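Local coordinates for protein magnesium transporter, putative (Shewanella oneidensis MR-1, PDB 3KXR) that probably carries magnesium or other cations across the membrane, the chain here being its paired CBS domains with part of an MgtE-type N domain, at residues Q63-S68 / I83-N88; D69-A74 / E116-L121; N90-D95 / E149-D154; G102-Y107 / S120-D125; E140-S145 / G161-R166. One frame throughout, in Å; residues are numbered along the deposited sequence.

Interaction 1: residues Q63-S68 / I83-N88; sequences QMLVLS and IELDCN
Leu65 reaches into the bend of 83-88 with both methyls, CD1 going to Ile83 and Leu85 and CD2 to Asn88. Its CD1 touches two apolar groups, 3.9 Å from Ile83 CG2 and 4.0 Å from Leu85 CD2. In both pairs the side chains slide past one another in opposite directions. The other methyl turns to Asn88, whose side chain crosses that of Leu65 at about a right angle: Leu65 CD2 lies 3.1 Å from Asn88 OD1, a tight contact. Asn88 holds CG anti to the backbone N (chi1 177°), and its ND2 is hydrogen-bonded to Glu149, which helps fix the turn of the amide against the leucine. Leu85 works in two directions. Its CD2 also rests 4.0 Å from CA of Met64, a selenomethionine here, while its CD1 faces the oxygen end of Gln63, whose OE1 accepts from Leu9 N of the second subunit. A branched residue suits positions 65 and 85 because each must touch two partners at once. The segment 83-88 is the return loop of a beta-alpha-beta unit, leading from helix 73-82 into strand 90-94; Leu65 itself packs on Phe79 and Phe80 of that helix and bonds through its backbone to Phe92 of the parallel neighbouring strand.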
# COMPACT_ATOMS: atom_id res chain seq x y z
N GLN A 63 -4.88 10.69 -13.83
CA GLN A 63 -6.08 10.02 -14.36
C GLN A 63 -6.46 10.49 -15.74
O GLN A 63 -6.83 11.63 -15.94
CB GLN A 63 -7.30 10.27 -13.45
CG GLN A 63 -7.56 9.14 -12.54
CD GLN A 63 -8.45 9.45 -11.38
OE1 GLN A 63 -9.63 9.09 -11.38
NE2 GLN A 63 -7.87 10.06 -10.34
N MSE A 64 -6.38 9.60 -16.71
CA MSE A 64 -6.66 9.99 -18.05
C MSE A 64 -6.85 8.80 -18.96
O MSE A 64 -6.45 7.70 -18.66
CB MSE A 64 -5.49 10.82 -18.58
CG MSE A 64 -4.19 10.06 -18.58
SE MSE A 64 -2.68 11.11 -19.23
CE MSE A 64 -1.17 10.03 -18.50
N LEU A 65 -7.45 9.04 -20.10
CA LEU A 65 -7.50 8.06 -21.16
C LEU A 65 -6.22 8.17 -22.04
O LEU A 65 -6.00 9.16 -22.72
CB LEU A 65 -8.82 8.24 -21.93
CG LEU A 65 -10.05 7.40 -21.52
CD1 LEU A 65 -10.27 7.26 -20.04
CD2 LEU A 65 -11.29 7.90 -22.23
N VAL A 66 -5.36 7.17 -21.97
CA VAL A 66 -4.16 7.12 -22.79
C VAL A 66 -3.96 5.70 -23.40
O VAL A 66 -4.26 4.70 -22.76
CB VAL A 66 -2.91 7.55 -21.96
CG1 VAL A 66 -2.89 6.79 -20.64
CG2 VAL A 66 -1.64 7.35 -22.74
N LEU A 67 -3.50 5.63 -24.65
CA LEU A 67 -3.18 4.35 -25.29
C LEU A 67 -1.88 4.51 -26.08
O LEU A 67 -1.50 5.62 -26.49
CB LEU A 67 -4.33 3.93 -26.22
CG LEU A 67 -5.67 3.46 -25.63
CD1 LEU A 67 -6.72 3.29 -26.69
CD2 LEU A 67 -5.47 2.16 -24.87
N SER A 68 -1.18 3.41 -26.31
CA SER A 68 0.06 3.47 -27.07
C SER A 68 -0.25 3.57 -28.56
O SER A 68 -1.39 3.43 -28.99
CB SER A 68 0.93 2.22 -26.84
OG SER A 68 0.35 1.09 -27.50
N ILE A 83 -15.33 3.53 -19.15
CA ILE A 83 -14.79 4.36 -18.07
C ILE A 83 -15.60 5.62 -18.00
O ILE A 83 -15.90 6.21 -19.03
CB ILE A 83 -13.33 4.79 -18.37
CG1 ILE A 83 -12.37 3.65 -18.09
CG2 ILE A 83 -12.95 5.91 -17.51
CD1 ILE A 83 -12.76 2.78 -16.87
N GLU A 84 -15.94 6.02 -16.79
CA GLU A 84 -16.57 7.28 -16.54
C GLU A 84 -15.51 8.17 -15.91
O GLU A 84 -14.89 7.80 -14.94
CB GLU A 84 -17.75 7.09 -15.62
CG GLU A 84 -18.97 7.92 -15.99
CD GLU A 84 -20.12 7.61 -15.10
OE1 GLU A 84 -19.98 6.74 -14.20
OE2 GLU A 84 -21.19 8.24 -15.30
N LEU A 85 -15.27 9.32 -16.50
CA LEU A 85 -14.24 10.21 -16.02
C LEU A 85 -14.68 11.66 -16.19
O LEU A 85 -15.28 12.02 -17.21
CB LEU A 85 -13.01 9.98 -16.85
CG LEU A 85 -11.70 10.25 -16.18
CD1 LEU A 85 -11.56 9.23 -15.09
CD2 LEU A 85 -10.62 10.10 -17.27
N ASP A 86 -14.42 12.47 -15.18
CA ASP A 86 -14.76 13.87 -15.21
C ASP A 86 -14.06 14.59 -16.38
O ASP A 86 -12.87 14.37 -16.64
CB ASP A 86 -14.37 14.52 -13.88
CG ASP A 86 -14.95 15.89 -13.70
OD1 ASP A 86 -16.12 16.11 -14.06
OD2 ASP A 86 -14.24 16.77 -13.18
N CYS A 87 -14.80 15.45 -17.07
CA CYS A 87 -14.23 16.30 -18.10
C CYS A 87 -13.42 15.55 -19.09
O CYS A 87 -12.27 15.89 -19.32
CB CYS A 87 -13.31 17.35 -17.50
SG CYS A 87 -14.20 18.68 -16.87
N ASN A 88 -14.02 14.55 -19.68
CA ASN A 88 -13.28 13.69 -20.53
C ASN A 88 -14.00 13.53 -21.82
O ASN A 88 -15.11 13.03 -21.85
CB ASN A 88 -13.12 12.34 -19.89
CG ASN A 88 -12.41 11.36 -20.79
OD1 ASN A 88 -12.90 10.25 -20.99
ND2 ASN A 88 -11.24 11.75 -21.33

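Interaction 2: residues D69-A74 / E116-L121; sequences DKATVA and EPLISL
Ala71 O is gripped twice, by Leu118 N at 3.0 Å in an almost straight bond (N-H...O 175°) and by a water that donates to it. A second backbone bond, from Val73 N to Glu116 O at 2.8 Å, flanks the pair Thr72 and Pro117, whose backbones form a single beta bridge just where helix 73-82 of the first CBS motif begins. Proline fits there because the bonds on either side leave its nitrogen without a donor's task. The water also donates to Asp69 O and accepts from Ile119 N, joining the two backbones further along. Thr72 is the N-cap: OG1 takes a weak bond from Ala74 N and is further hydrogen-bonded to Gln75 and Pro114. Leu118 seals the apolar side with both methyls, CD1 lying 3.5 Å from Ala71 CB and CD2 4.2 Å from Val73 CG2; alanine leaves room for such a close approach. The valine's CG2 also meets Leu121 CD1 at 3.4 Å, the two side chains crossing at about a right angle. At the other end Ile119 holds CG1 anti to its backbone N (chi1 -170°), and its CD1 lies 3.9 Å from Asp69 CB.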
# COMPACT_ATOMS: atom_id res chain seq x y z
N ASP A 69 0.79 3.73 -29.35
CA ASP A 69 0.59 3.94 -30.75
C ASP A 69 0.33 2.63 -31.47
O ASP A 69 0.26 2.62 -32.70
CB ASP A 69 1.77 4.67 -31.36
CG ASP A 69 3.08 3.91 -31.23
OD1 ASP A 69 3.08 2.71 -30.87
OD2 ASP A 69 4.12 4.54 -31.52
N LYS A 70 0.18 1.54 -30.71
CA LYS A 70 -0.26 0.27 -31.30
C LYS A 70 -1.80 0.12 -31.22
O LYS A 70 -2.34 -0.81 -31.76
CB LYS A 70 0.44 -0.92 -30.64
CG LYS A 70 2.00 -0.92 -30.67
CD LYS A 70 2.63 -0.54 -32.05
CE LYS A 70 4.21 -0.55 -32.09
NZ LYS A 70 4.83 0.83 -32.14
N ALA A 71 -2.50 1.02 -30.53
CA ALA A 71 -3.95 0.85 -30.37
C ALA A 71 -4.77 1.21 -31.63
O ALA A 71 -4.34 2.05 -32.45
CB ALA A 71 -4.44 1.71 -29.21
N THR A 72 -5.96 0.61 -31.75
CA THR A 72 -6.88 0.91 -32.83
C THR A 72 -8.12 1.63 -32.32
O THR A 72 -8.35 1.71 -31.12
CB THR A 72 -7.39 -0.38 -33.53
OG1 THR A 72 -8.24 -1.12 -32.63
CG2 THR A 72 -6.21 -1.24 -33.99
N VAL A 73 -8.93 2.12 -33.26
CA VAL A 73 -10.22 2.71 -32.97
C VAL A 73 -11.01 1.83 -32.04
O VAL A 73 -11.68 2.34 -31.15
CB VAL A 73 -11.02 3.00 -34.27
CG1 VAL A 73 -12.51 3.26 -34.01
CG2 VAL A 73 -10.39 4.20 -35.02
N ALA A 74 -10.93 0.51 -32.21
CA ALA A 74 -11.69 -0.44 -31.38
C ALA A 74 -11.35 -0.26 -29.93
O ALA A 74 -12.25 -0.21 -29.09
CB ALA A 74 -11.45 -1.89 -31.81
N GLU A 116 -8.84 0.68 -37.56
CA GLU A 116 -7.91 1.76 -37.92
C GLU A 116 -6.98 2.15 -36.78
O GLU A 116 -7.43 2.36 -35.66
CB GLU A 116 -8.66 3.02 -38.34
CG GLU A 116 -9.52 2.83 -39.59
CD GLU A 116 -10.12 4.14 -40.14
OE1 GLU A 116 -9.33 5.07 -40.42
OE2 GLU A 116 -11.37 4.21 -40.34
N PRO A 117 -5.68 2.27 -37.07
CA PRO A 117 -4.78 2.69 -36.01
C PRO A 117 -5.02 4.14 -35.57
O PRO A 117 -5.23 5.04 -36.39
CB PRO A 117 -3.40 2.53 -36.63
CG PRO A 117 -3.63 1.63 -37.83
CD PRO A 117 -4.96 1.99 -38.32
N LEU A 118 -5.00 4.34 -34.27
CA LEU A 118 -5.21 5.65 -33.72
C LEU A 118 -4.12 6.59 -34.18
O LEU A 118 -4.37 7.79 -34.40
CB LEU A 118 -5.22 5.56 -32.20
CG LEU A 118 -6.40 4.77 -31.68
CD1 LEU A 118 -6.26 4.59 -30.18
CD2 LEU A 118 -7.69 5.51 -32.12
N ILE A 119 -2.90 6.07 -34.36
CA ILE A 119 -1.82 6.95 -34.75
C ILE A 119 -2.13 7.62 -36.11
O ILE A 119 -1.59 8.67 -36.42
CB ILE A 119 -0.45 6.24 -34.71
CG1 ILE A 119 0.67 7.28 -34.90
CG2 ILE A 119 -0.35 5.17 -35.75
CD1 ILE A 119 2.13 6.80 -34.60
N SER A 120 -3.02 7.04 -36.90
CA SER A 120 -3.40 7.65 -38.18
C SER A 120 -4.56 8.65 -38.08
O SER A 120 -4.93 9.24 -39.07
CB SER A 120 -3.79 6.56 -39.21
OG SER A 120 -4.99 5.89 -38.85
N LEU A 121 -5.11 8.86 -36.89
CA LEU A 121 -6.27 9.72 -36.75
C LEU A 121 -6.04 10.83 -35.72
O LEU A 121 -6.98 11.27 -35.09
CB LEU A 121 -7.44 8.87 -36.31
CG LEU A 121 -7.79 7.68 -37.22
CD1 LEU A 121 -8.72 6.78 -36.44
CD2 LEU A 121 -8.39 8.13 -38.56
O HOH W 1 -2.17 3.38 -33.47

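Interaction 3: residues N90-D95 / E149-D154; sequences NLFIVD and ELPVID
Glu149 sets CG between its backbone N and carbonyl carbon (chi1 61°) and runs on extended toward Asn90, while Phe92, with CG anti to the carbonyl carbon, leans toward Pro151. Glu149 OE2 accepts from Asn90 N at 2.9 Å, the donor approaching nearly along the C-O axis, and takes further bonds from Asp89 N and Asn88 ND2. OE1 forms a salt bridge with Arg162, which probably steadies the negative charge of this buried carboxylate, and accepts from a water that also donates to Asn90 O. Replacing Glu149 with an alanine would probably leave Arg162 without its charged mate and three N-H donors, on Asn88, Asp89 and Asn90, short of an acceptor. Strands 90-94 and 149-153 are the middle strands of the two three-stranded sheets of the CBS pair, or Bateman module; they face each other with axes 8.6 Å apart and directions only 21° from parallel. Proline suits this interface because its compact, rigid ring offers CH groups to an aromatic face: Pro151 CB sits 3.8 Å from the centroid of the Phe92 ring, 10° off the normal, a CH-pi contact over the face. Pro151 CD meets Phe92 CE1 at 3.6 Å. A second water accepts from Asn90 ND2 at 2.8 Å and donates to Glu149 O, and the same ND2 is hydrogen-bonded to Glu147.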
# COMPACT_ATOMS: atom_id res chain seq x y z
N ASN A 90 -11.49 13.25 -24.74
CA ASN A 90 -10.33 13.05 -25.58
C ASN A 90 -9.52 11.91 -25.03
O ASN A 90 -9.62 11.55 -23.86
CB ASN A 90 -9.48 14.32 -25.65
CG ASN A 90 -10.10 15.37 -26.50
OD1 ASN A 90 -10.93 15.07 -27.35
ND2 ASN A 90 -9.73 16.61 -26.29
N LEU A 91 -8.67 11.37 -25.88
CA LEU A 91 -7.80 10.27 -25.48
C LEU A 91 -6.41 10.52 -26.07
O LEU A 91 -6.28 10.99 -27.20
CB LEU A 91 -8.45 8.98 -25.93
CG LEU A 91 -7.85 7.62 -25.68
CD1 LEU A 91 -8.96 6.57 -25.69
CD2 LEU A 91 -6.85 7.38 -26.78
N PHE A 92 -5.39 10.26 -25.28
CA PHE A 92 -4.04 10.65 -25.64
C PHE A 92 -3.23 9.47 -26.11
O PHE A 92 -3.34 8.39 -25.53
CB PHE A 92 -3.39 11.34 -24.44
CG PHE A 92 -4.21 12.46 -23.92
CD1 PHE A 92 -4.68 13.45 -24.78
CD2 PHE A 92 -4.58 12.53 -22.59
CE1 PHE A 92 -5.47 14.49 -24.30
CE2 PHE A 92 -5.38 13.58 -22.10
CZ PHE A 92 -5.82 14.55 -22.97
N ILE A 93 -2.44 9.67 -27.16
CA ILE A 93 -1.64 8.59 -27.74
C ILE A 93 -0.20 8.85 -27.46
O ILE A 93 0.29 9.96 -27.70
CB ILE A 93 -1.83 8.50 -29.27
CG1 ILE A 93 -3.30 8.35 -29.61
CG2 ILE A 93 -1.04 7.32 -29.86
CD1 ILE A 93 -3.98 7.17 -28.97
N VAL A 94 0.49 7.82 -26.98
CA VAL A 94 1.91 7.92 -26.69
C VAL A 94 2.67 6.84 -27.44
O VAL A 94 2.12 5.78 -27.78
CB VAL A 94 2.19 7.79 -25.16
CG1 VAL A 94 1.57 8.97 -24.39
CG2 VAL A 94 1.70 6.45 -24.63
N ASP A 95 3.96 7.09 -27.69
CA ASP A 95 4.83 6.04 -28.23
C ASP A 95 5.35 5.16 -27.10
O ASP A 95 4.96 5.31 -25.94
CB ASP A 95 5.95 6.63 -29.07
CG ASP A 95 7.00 7.37 -28.27
OD1 ASP A 95 7.06 7.30 -27.01
OD2 ASP A 95 7.80 8.02 -28.97
N GLU A 149 -10.32 19.36 -21.52
CA GLU A 149 -9.14 18.90 -20.83
C GLU A 149 -7.98 19.10 -21.75
O GLU A 149 -8.15 19.06 -22.97
CB GLU A 149 -9.28 17.40 -20.52
CG GLU A 149 -9.42 16.54 -21.78
CD GLU A 149 -9.77 15.07 -21.53
OE1 GLU A 149 -9.13 14.41 -20.66
OE2 GLU A 149 -10.66 14.56 -22.25
N LEU A 150 -6.80 19.25 -21.18
CA LEU A 150 -5.61 19.24 -22.01
C LEU A 150 -4.55 18.33 -21.40
O LEU A 150 -4.41 18.27 -20.18
CB LEU A 150 -5.03 20.64 -22.14
CG LEU A 150 -5.71 21.65 -23.08
CD1 LEU A 150 -5.01 23.03 -22.98
CD2 LEU A 150 -5.71 21.12 -24.52
N PRO A 151 -3.78 17.65 -22.25
CA PRO A 151 -2.65 16.88 -21.77
C PRO A 151 -1.51 17.78 -21.32
O PRO A 151 -1.28 18.86 -21.90
CB PRO A 151 -2.23 16.08 -23.00
CG PRO A 151 -2.62 16.92 -24.11
CD PRO A 151 -3.82 17.69 -23.71
N VAL A 152 -0.78 17.30 -20.32
CA VAL A 152 0.40 17.95 -19.83
C VAL A 152 1.62 17.06 -20.08
O VAL A 152 1.62 15.87 -19.81
CB VAL A 152 0.25 18.25 -18.34
CG1 VAL A 152 1.52 18.90 -17.82
CG2 VAL A 152 -0.96 19.15 -18.09
N ILE A 153 2.66 17.66 -20.64
CA ILE A 153 3.91 16.95 -20.88
C ILE A 153 5.05 17.56 -20.05
O ILE A 153 5.02 18.74 -19.70
CB ILE A 153 4.30 16.94 -22.38
CG1 ILE A 153 4.46 18.36 -22.92
CG2 ILE A 153 3.28 16.14 -23.21
CD1 ILE A 153 5.14 18.41 -24.25
N ASP A 154 6.04 16.74 -19.74
CA ASP A 154 7.19 17.18 -18.98
C ASP A 154 8.19 17.74 -19.97
O ASP A 154 7.90 17.82 -21.14
CB ASP A 154 7.74 16.05 -18.10
CG ASP A 154 8.46 14.97 -18.88
OD1 ASP A 154 8.71 15.17 -20.09
OD2 ASP A 154 8.80 13.93 -18.27
O HOH W 2 -8.31 11.64 -21.28
O HOH W 3 -7.36 17.50 -25.11

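Interaction 4: residues G102-Y107 / S120-D125; sequences GTVRRY and SLLSED
Ser123 N donates to Thr103 O at 2.8 Å, nearly straight at 169°, and makes the firm centre of this contact. Beside it Ser123 CB lies 3.2 Å from the same Thr103 O. At Gly102 a CB would come too near Leu122 CD1, so the absence of a side chain suits the place; the leucine's CD2 meets Val104 CG1 at 4.1 Å. Toward the exposed Asp125 the hold is looser. Arg105 reaches out extended from CG to NE, and its NH2 makes a salt bridge with Asp125 OD2 at 3.2 Å, but the hydrogen bond is weak and the guanidinium and carboxylate planes stand 62° apart. Each charge has a further partner, Glu147 for Arg105 and Arg146 for Asp125. The segment 120-125 belongs to the loop between helix 106-109 and strand 129-130, which crosses outer strand 100-105 nearly at right angles and leads from the first sheet to the second in this tandem CBS pair (Bateman module).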
# COMPACT_ATOMS: atom_id res chain seq x y z
N GLY A 102 -0.13 12.84 -29.69
CA GLY A 102 -1.35 13.55 -30.11
C GLY A 102 -2.60 13.11 -29.36
O GLY A 102 -2.54 12.29 -28.46
N THR A 103 -3.73 13.65 -29.78
CA THR A 103 -5.00 13.47 -29.13
C THR A 103 -6.01 12.98 -30.15
O THR A 103 -6.05 13.49 -31.27
CB THR A 103 -5.48 14.85 -28.60
OG1 THR A 103 -4.54 15.32 -27.63
CG2 THR A 103 -6.90 14.82 -27.99
N VAL A 104 -6.82 12.00 -29.79
CA VAL A 104 -7.98 11.66 -30.63
C VAL A 104 -9.25 12.05 -29.88
O VAL A 104 -9.31 11.84 -28.69
CB VAL A 104 -8.01 10.16 -31.05
CG1 VAL A 104 -6.65 9.73 -31.63
CG2 VAL A 104 -8.39 9.26 -29.90
N ARG A 105 -10.24 12.59 -30.56
CA ARG A 105 -11.49 12.99 -29.91
C ARG A 105 -12.58 11.96 -29.96
O ARG A 105 -12.81 11.33 -30.97
CB ARG A 105 -12.10 14.19 -30.59
CG ARG A 105 -11.22 15.36 -30.68
CD ARG A 105 -12.04 16.47 -31.29
NE ARG A 105 -11.19 17.59 -31.60
CZ ARG A 105 -10.72 18.48 -30.72
NH1 ARG A 105 -11.06 18.39 -29.42
NH2 ARG A 105 -9.92 19.48 -31.14
N ARG A 106 -13.34 11.86 -28.88
CA ARG A 106 -14.44 10.94 -28.86
C ARG A 106 -15.32 11.05 -30.11
O ARG A 106 -15.63 10.05 -30.75
CB ARG A 106 -15.32 11.15 -27.64
CG ARG A 106 -16.56 10.34 -27.75
CD ARG A 106 -17.16 9.94 -26.48
NE ARG A 106 -17.31 11.08 -25.62
CZ ARG A 106 -17.19 11.01 -24.31
NH1 ARG A 106 -16.97 9.85 -23.68
NH2 ARG A 106 -17.32 12.12 -23.61
N TYR A 107 -15.76 12.26 -30.42
CA TYR A 107 -16.71 12.43 -31.50
C TYR A 107 -16.16 11.89 -32.83
O TYR A 107 -16.89 11.25 -33.58
CB TYR A 107 -17.12 13.87 -31.64
CG TYR A 107 -18.11 14.09 -32.76
CD1 TYR A 107 -19.48 14.04 -32.52
CD2 TYR A 107 -17.68 14.33 -34.07
CE1 TYR A 107 -20.39 14.23 -33.53
CE2 TYR A 107 -18.58 14.53 -35.09
CZ TYR A 107 -19.94 14.48 -34.81
OH TYR A 107 -20.87 14.67 -35.80
N SER A 120 -3.02 7.04 -36.90
CA SER A 120 -3.40 7.65 -38.18
C SER A 120 -4.56 8.65 -38.08
O SER A 120 -4.93 9.24 -39.07
CB SER A 120 -3.79 6.56 -39.21
OG SER A 120 -4.99 5.89 -38.85
N LEU A 121 -5.11 8.86 -36.89
CA LEU A 121 -6.27 9.72 -36.75
C LEU A 121 -6.04 10.83 -35.72
O LEU A 121 -6.98 11.27 -35.09
CB LEU A 121 -7.44 8.87 -36.31
CG LEU A 121 -7.79 7.68 -37.22
CD1 LEU A 121 -8.72 6.78 -36.44
CD2 LEU A 121 -8.39 8.13 -38.56
N LEU A 122 -4.81 11.29 -35.56
CA LEU A 122 -4.51 12.28 -34.52
C LEU A 122 -5.16 13.59 -34.93
O LEU A 122 -5.12 13.96 -36.09
CB LEU A 122 -3.01 12.48 -34.34
CG LEU A 122 -2.24 11.22 -33.98
CD1 LEU A 122 -0.76 11.54 -33.87
CD2 LEU A 122 -2.79 10.61 -32.70
N SER A 123 -5.78 14.26 -33.97
CA SER A 123 -6.42 15.55 -34.23
C SER A 123 -5.37 16.58 -34.66
O SER A 123 -4.28 16.61 -34.12
CB SER A 123 -7.19 15.99 -32.97
OG SER A 123 -7.66 17.32 -33.07
N GLU A 124 -5.69 17.40 -35.66
CA GLU A 124 -4.81 18.50 -36.13
C GLU A 124 -4.77 19.67 -35.10
O GLU A 124 -3.74 20.31 -34.91
CB GLU A 124 -5.22 18.98 -37.56
CG GLU A 124 -4.83 18.01 -38.73
N ASP A 125 -5.89 19.88 -34.41
CA ASP A 125 -6.02 20.94 -33.38
C ASP A 125 -5.23 20.74 -32.09
O ASP A 125 -5.11 21.67 -31.29
CB ASP A 125 -7.47 21.03 -32.91
CG ASP A 125 -8.46 21.32 -34.03
OD1 ASP A 125 -8.04 21.51 -35.21
OD2 ASP A 125 -9.67 21.37 -33.72

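Interaction 5: residues E140-S145 / G161-R166; sequences EAIEHS and GRVTLR
Within the second CBS motif, Ile142 from the last turn of helix 135-143 packs where strand 159-164 passes into helix 165-176, touching Val163 and Leu165. The isoleucine divides its branches between them. Its CG1 stands anti to the carbonyl carbon (chi1 -48°) and CD1 continues the chain outward (chi2 174°), to lie 3.4 Å from Val163 CG1, the two side chains crossing at about a right angle. The same CD1 also lies 3.6 Å from Val163 O and so touches backbone as well as side chain. The other branch, CG2, rests 3.9 Å from Leu165 CA and 4.1 Å from Leu165 CB. An alanine in place of Ile142 would probably open a gap beside Val163 CG1 and remove the CG2 contact with Leu165. Helix 135-143 is the crossover of a beta-alpha-beta unit, linking strand 129-130 to its parallel neighbour 149-153, and Ile142 also touches Leu150 on the latter. Beta-branched residues suit positions 142 and 163, being stiff and broad close to the backbone. Thr164 is the N-cap of helix 165-176, its OG1 bonded to Ala167 N. Where the other helix ends, His144 centres an inverse gamma turn and Ser145 OG donates to Ile142 O at 2.8 Å. Leu165 CD1 reaches back to Glu143 CA, 4.2 Å away.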
# COMPACT_ATOMS: atom_id res chain seq x y z
N GLU A 140 -6.28 29.79 -19.06
CA GLU A 140 -6.69 30.44 -20.30
C GLU A 140 -6.73 29.49 -21.49
O GLU A 140 -7.66 29.54 -22.31
CB GLU A 140 -5.75 31.60 -20.64
CG GLU A 140 -6.30 32.92 -20.21
CD GLU A 140 -5.47 34.08 -20.71
OE1 GLU A 140 -5.83 34.66 -21.78
OE2 GLU A 140 -4.45 34.39 -20.03
N ALA A 141 -5.70 28.66 -21.58
CA ALA A 141 -5.53 27.77 -22.71
C ALA A 141 -6.69 26.80 -22.79
O ALA A 141 -7.17 26.54 -23.88
CB ALA A 141 -4.18 27.05 -22.64
N ILE A 142 -7.14 26.28 -21.64
CA ILE A 142 -8.29 25.35 -21.60
C ILE A 142 -9.59 26.11 -21.79
O ILE A 142 -10.43 25.72 -22.60
CB ILE A 142 -8.41 24.51 -20.28
CG1 ILE A 142 -7.08 23.88 -19.91
CG2 ILE A 142 -9.40 23.35 -20.45
CD1 ILE A 142 -7.06 23.15 -18.54
N GLU A 143 -9.75 27.22 -21.07
CA GLU A 143 -10.98 27.98 -21.11
C GLU A 143 -11.30 28.50 -22.50
O GLU A 143 -12.43 28.38 -22.94
CB GLU A 143 -10.97 29.16 -20.13
CG GLU A 143 -12.35 29.86 -20.01
CD GLU A 143 -12.34 31.22 -19.30
OE1 GLU A 143 -11.38 31.52 -18.53
OE2 GLU A 143 -13.33 31.96 -19.49
N HIS A 144 -10.32 29.09 -23.18
CA HIS A 144 -10.58 29.68 -24.50
C HIS A 144 -10.23 28.71 -25.61
O HIS A 144 -9.46 29.02 -26.48
CB HIS A 144 -9.82 30.97 -24.68
CG HIS A 144 -10.15 31.99 -23.64
ND1 HIS A 144 -11.40 32.57 -23.55
CD2 HIS A 144 -9.42 32.50 -22.63
CE1 HIS A 144 -11.41 33.41 -22.53
NE2 HIS A 144 -10.22 33.38 -21.95
N SER A 145 -10.80 27.53 -25.55
CA SER A 145 -10.60 26.54 -26.58
C SER A 145 -11.89 25.78 -26.68
O SER A 145 -12.88 26.12 -26.04
CB SER A 145 -9.48 25.59 -26.18
OG SER A 145 -9.94 24.73 -25.15
N GLY A 161 0.19 13.59 -17.52
CA GLY A 161 -1.19 13.69 -17.00
C GLY A 161 -2.02 14.72 -17.73
O GLY A 161 -1.67 15.14 -18.83
N ARG A 162 -3.11 15.16 -17.13
CA ARG A 162 -3.97 16.15 -17.78
C ARG A 162 -4.45 17.19 -16.79
O ARG A 162 -4.39 16.97 -15.58
CB ARG A 162 -5.17 15.45 -18.39
CG ARG A 162 -6.20 15.07 -17.37
CD ARG A 162 -7.26 14.17 -17.93
NE ARG A 162 -8.22 13.84 -16.90
CZ ARG A 162 -9.54 13.98 -16.95
NH1 ARG A 162 -10.18 14.47 -18.02
NH2 ARG A 162 -10.26 13.64 -15.90
N VAL A 163 -4.94 18.30 -17.32
CA VAL A 163 -5.65 19.27 -16.52
C VAL A 163 -7.02 19.49 -17.09
O VAL A 163 -7.16 19.61 -18.28
CB VAL A 163 -4.94 20.59 -16.56
CG1 VAL A 163 -5.76 21.61 -15.78
CG2 VAL A 163 -3.58 20.41 -15.92
N THR A 164 -8.02 19.54 -16.24
CA THR A 164 -9.38 19.65 -16.72
C THR A 164 -9.93 21.08 -16.70
O THR A 164 -9.42 21.94 -16.02
CB THR A 164 -10.31 18.82 -15.88
OG1 THR A 164 -10.28 19.35 -14.56
CG2 THR A 164 -9.92 17.35 -15.86
N LEU A 165 -11.00 21.31 -17.45
CA LEU A 165 -11.69 22.58 -17.40
C LEU A 165 -12.16 22.90 -15.98
O LEU A 165 -12.03 24.02 -15.52
CB LEU A 165 -12.88 22.59 -18.37
CG LEU A 165 -13.65 23.91 -18.38
CD1 LEU A 165 -12.77 25.15 -18.65
CD2 LEU A 165 -14.69 23.81 -19.42
N ARG A 166 -12.69 21.92 -15.28
CA ARG A 166 -13.08 22.08 -13.87
C ARG A 166 -11.94 22.57 -12.98
O ARG A 166 -12.14 23.48 -12.19
CB ARG A 166 -13.61 20.76 -13.30
CG ARG A 166 -14.47 20.96 -12.07
CD ARG A 166 -14.98 19.64 -11.52
NE ARG A 166 -15.71 18.88 -12.53
CZ ARG A 166 -16.95 19.15 -12.92
NH1 ARG A 166 -17.52 18.40 -13.86
NH2 ARG A 166 -17.62 20.17 -12.41

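From the N terminus, interaction 1 comes first, closing the short loop that holds helix 73-82. Interaction 2 starts directly after its first segment and crosses it, tying the start of that helix to the loop between helix 106-109 and strand 129-130, which leads from the first sheet to the second. Interaction 3 spans the longest loop, joining the middle strands of the two sheets; it crosses interaction 2 and encloses interaction 4, which fastens the same loop to strand 100-105. Interactions 2 and 4 share Ser120 and Leu121. Interaction 5 crosses interaction 3 and belongs to the second motif alone. Arg162 and Arg166 reach back from 161-166 to the loop of interaction 1, linking the two halves again.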